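PDB 2V2K: ferredoxin from Mycobacterium smegmatis, which carries electrons between partners in metabolic reactions, using bound iron-sulfur clusters as its redox centres. Local coordinates for residues A5-D10 against D62-Y67. Residues are numbered along the deposited sequence; the frame is centred on the assembly and turned at random.
With F3S (Fe3-s4 cluster), chain D.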
loop_
_atom_site.group_PDB
_atom_site.type_symbol
_atom_site.label_atom_id
_atom_site.label_comp_id
_atom_site.label_asym_id
_atom_site.label_seq_id
_atom_site.Cartn_x
_atom_site.Cartn_y
_atom_site.Cartn_z
ATOM N N ALA A 5 -6.070 0.034 0.200
ATOM C CA ALA A 5 -7.072 0.885 0.873
ATOM C C ALA A 5 -7.224 0.531 2.383
ATOM O O ALA A 5 -6.445 -0.284 2.927
ATOM C CB ALA A 5 -8.432 0.761 0.130
ATOM N N GLU A 6 -8.233 1.125 3.037
ATOM C CA GLU A 6 -8.383 1.120 4.517
ATOM C C GLU A 6 -8.358 -0.231 5.246
ATOM O O GLU A 6 -7.868 -0.284 6.364
ATOM C CB GLU A 6 -9.655 1.892 4.947
ATOM C CG GLU A 6 -9.688 2.249 6.463
ATOM C CD GLU A 6 -10.509 3.515 6.803
ATOM O OE1 GLU A 6 -10.221 4.624 6.277
ATOM O OE2 GLU A 6 -11.429 3.412 7.644
ATOM N N PRO A 7 -8.853 -1.331 4.623
ATOM C CA PRO A 7 -8.809 -2.620 5.336
ATOM C C PRO A 7 -7.440 -3.131 5.770
ATOM O O PRO A 7 -7.369 -3.909 6.720
ATOM C CB PRO A 7 -9.465 -3.596 4.359
ATOM C CG PRO A 7 -10.317 -2.735 3.500
ATOM C CD PRO A 7 -9.528 -1.470 3.322
ATOM N N CYS A 8 -6.375 -2.688 5.114
ATOM C CA CYS A 8 -5.019 -3.044 5.523
ATOM C C CYS A 8 -4.599 -2.431 6.867
ATOM O O CYS A 8 -3.734 -2.997 7.540
ATOM C CB CYS A 8 -4.013 -2.622 4.437
ATOM S SG CYS A 8 -2.296 -3.135 4.733
ATOM N N VAL A 9 -5.185 -1.287 7.232
ATOM C CA VAL A 9 -4.697 -0.475 8.374
ATOM C C VAL A 9 -4.779 -1.276 9.668
ATOM O O VAL A 9 -5.847 -1.802 10.015
ATOM C CB VAL A 9 -5.442 0.865 8.522
ATOM C CG1 VAL A 9 -5.048 1.561 9.866
ATOM C CG2 VAL A 9 -5.159 1.760 7.316
ATOM N N ASP A 10 -3.625 -1.415 10.312
ATOM C CA ASP A 10 -3.444 -2.198 11.542
ATOM C C ASP A 10 -3.846 -3.680 11.389
ATOM O O ASP A 10 -4.185 -4.353 12.381
ATOM C CB ASP A 10 -4.178 -1.543 12.724
ATOM C CG ASP A 10 -3.728 -0.091 12.987
ATOM O OD1 ASP A 10 -2.599 0.311 12.595
ATOM O OD2 ASP A 10 -4.513 0.640 13.632
ATOM N N ASP A 62 -15.571 4.525 -3.780
ATOM C CA ASP A 62 -15.697 5.972 -3.464
ATOM C C ASP A 62 -15.349 6.306 -1.997
ATOM O O ASP A 62 -14.655 7.292 -1.731
ATOM C CB ASP A 62 -17.113 6.502 -3.814
ATOM C CG ASP A 62 -17.391 6.537 -5.338
ATOM O OD1 ASP A 62 -16.461 6.330 -6.152
ATOM O OD2 ASP A 62 -18.556 6.772 -5.730
ATOM N N GLN A 63 -15.804 5.479 -1.058
ATOM C CA GLN A 63 -15.558 5.708 0.377
ATOM C C GLN A 63 -14.071 5.711 0.776
ATOM O O GLN A 63 -13.676 6.335 1.769
ATOM C CB GLN A 63 -16.300 4.659 1.218
ATOM C CG GLN A 63 -16.093 3.194 0.747
ATOM C CD GLN A 63 -16.248 2.155 1.862
ATOM O OE1 GLN A 63 -16.294 0.946 1.596
ATOM N NE2 GLN A 63 -16.306 2.619 3.111
ATOM N N TRP A 64 -13.260 4.995 0.009
ATOM C CA TRP A 64 -11.826 4.955 0.226
ATOM C C TRP A 64 -11.079 5.658 -0.914
ATOM O O TRP A 64 -9.898 5.424 -1.127
ATOM C CB TRP A 64 -11.379 3.496 0.357
ATOM C CG TRP A 64 -11.945 2.805 1.560
ATOM C CD1 TRP A 64 -12.228 3.368 2.769
ATOM C CD2 TRP A 64 -12.274 1.411 1.682
ATOM N NE1 TRP A 64 -12.721 2.419 3.630
ATOM C CE2 TRP A 64 -12.761 1.210 2.990
ATOM C CE3 TRP A 64 -12.203 0.316 0.815
ATOM C CZ2 TRP A 64 -13.176 -0.042 3.453
ATOM C CZ3 TRP A 64 -12.623 -0.924 1.274
ATOM C CH2 TRP A 64 -13.102 -1.093 2.581
ATOM N N SER A 65 -11.750 6.571 -1.617
ATOM C CA SER A 65 -11.149 7.179 -2.809
ATOM C C SER A 65 -9.840 7.946 -2.542
ATOM O O SER A 65 -9.034 8.122 -3.455
ATOM C CB SER A 65 -12.157 8.066 -3.547
ATOM O OG SER A 65 -12.590 9.146 -2.743
ATOM N N SER A 66 -9.604 8.368 -1.303
ATOM C CA SER A 66 -8.420 9.154 -0.991
ATOM C C SER A 66 -7.159 8.284 -0.842
ATOM O O SER A 66 -6.047 8.810 -0.815
ATOM C CB SER A 66 -8.648 9.976 0.277
ATOM O OG SER A 66 -8.620 9.112 1.405
ATOM N N TYR A 67 -7.336 6.963 -0.769
ATOM C CA TYR A 67 -6.197 6.042 -0.585
ATOM C C TYR A 67 -5.215 5.964 -1.763
ATOM O O TYR A 67 -4.035 5.757 -1.543
ATOM C CB TYR A 67 -6.653 4.638 -0.129
ATOM C CG TYR A 67 -6.940 4.583 1.356
ATOM C CD1 TYR A 67 -5.951 4.208 2.270
ATOM C CD2 TYR A 67 -8.183 4.955 1.853
ATOM C CE1 TYR A 67 -6.203 4.178 3.633
ATOM C CE2 TYR A 67 -8.445 4.941 3.206
ATOM C CZ TYR A 67 -7.463 4.549 4.107
ATOM O OH TYR A 67 -7.729 4.549 5.472
HETATM FE FE1 F3S D . -1.117 -6.939 1.982
HETATM FE FE3 F3S D . -2.299 -5.363 3.750
HETATM FE FE4 F3S D . -3.666 -7.328 2.617
HETATM S S1 F3S D . -0.298 -6.075 3.911
HETATM S S2 F3S D . -2.167 -8.940 2.210
HETATM S S3 F3S D . -2.743 -5.512 1.664
HETATM S S4 F3S D . -3.800 -6.518 4.768
#
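Trp64 and Tyr67 pack against Ala5, Glu6 and Pro7 beside a cluster site of this 7Fe ferredoxin. Residues 5-10 follow strand 2-4 and make a short 3-10 turn. Residues 62-67 carry a type I beta turn from Trp64 to Tyr67, which leads into helix 67-73. The inner, tightly packed part is the buried Tyr67 ring, which lays one face on the backbone. Glu6 N lies over the ring centre, and Ala5 CA makes an off-centre CH-pi contact 4.1 Å from the Tyr67 ring centroid. Leu100 also touches the Tyr67 side chain. Packing is looser at Val9, whose CG2 comes only to 4.2 Å from Tyr67 OH. The outer, solvent side is the partly exposed Trp64 indole. Glu6 and Pro7 share one of its faces. Glu6 CB sits over the five-membered ring of Trp64, 3.7 Å from its centroid, in a CH-pi contact. Pro7 CD does the same over the six-membered ring, 15° off the ring normal. At the far end of the indole, Pro7 CG meets Trp64 CH2 at 3.4 Å. Gln63 OE1 lies over the opposite indole face toward its rim. Cys8 SG binds an iron of the modelled [3Fe-4S] cluster, 2.4 Å from FE3. The contact thus joins the start of a cluster-binding loop to the approach to helix 67-73. Glu6 CG is anti to the backbone N (chi1 -165°), and the extended chain carries the carboxylate to the tyrosine hydroxyl. There Tyr67 OH donates a 2.6 Å hydrogen bond to the anti side of Glu6 OE1, 23° out of the carboxylate plane.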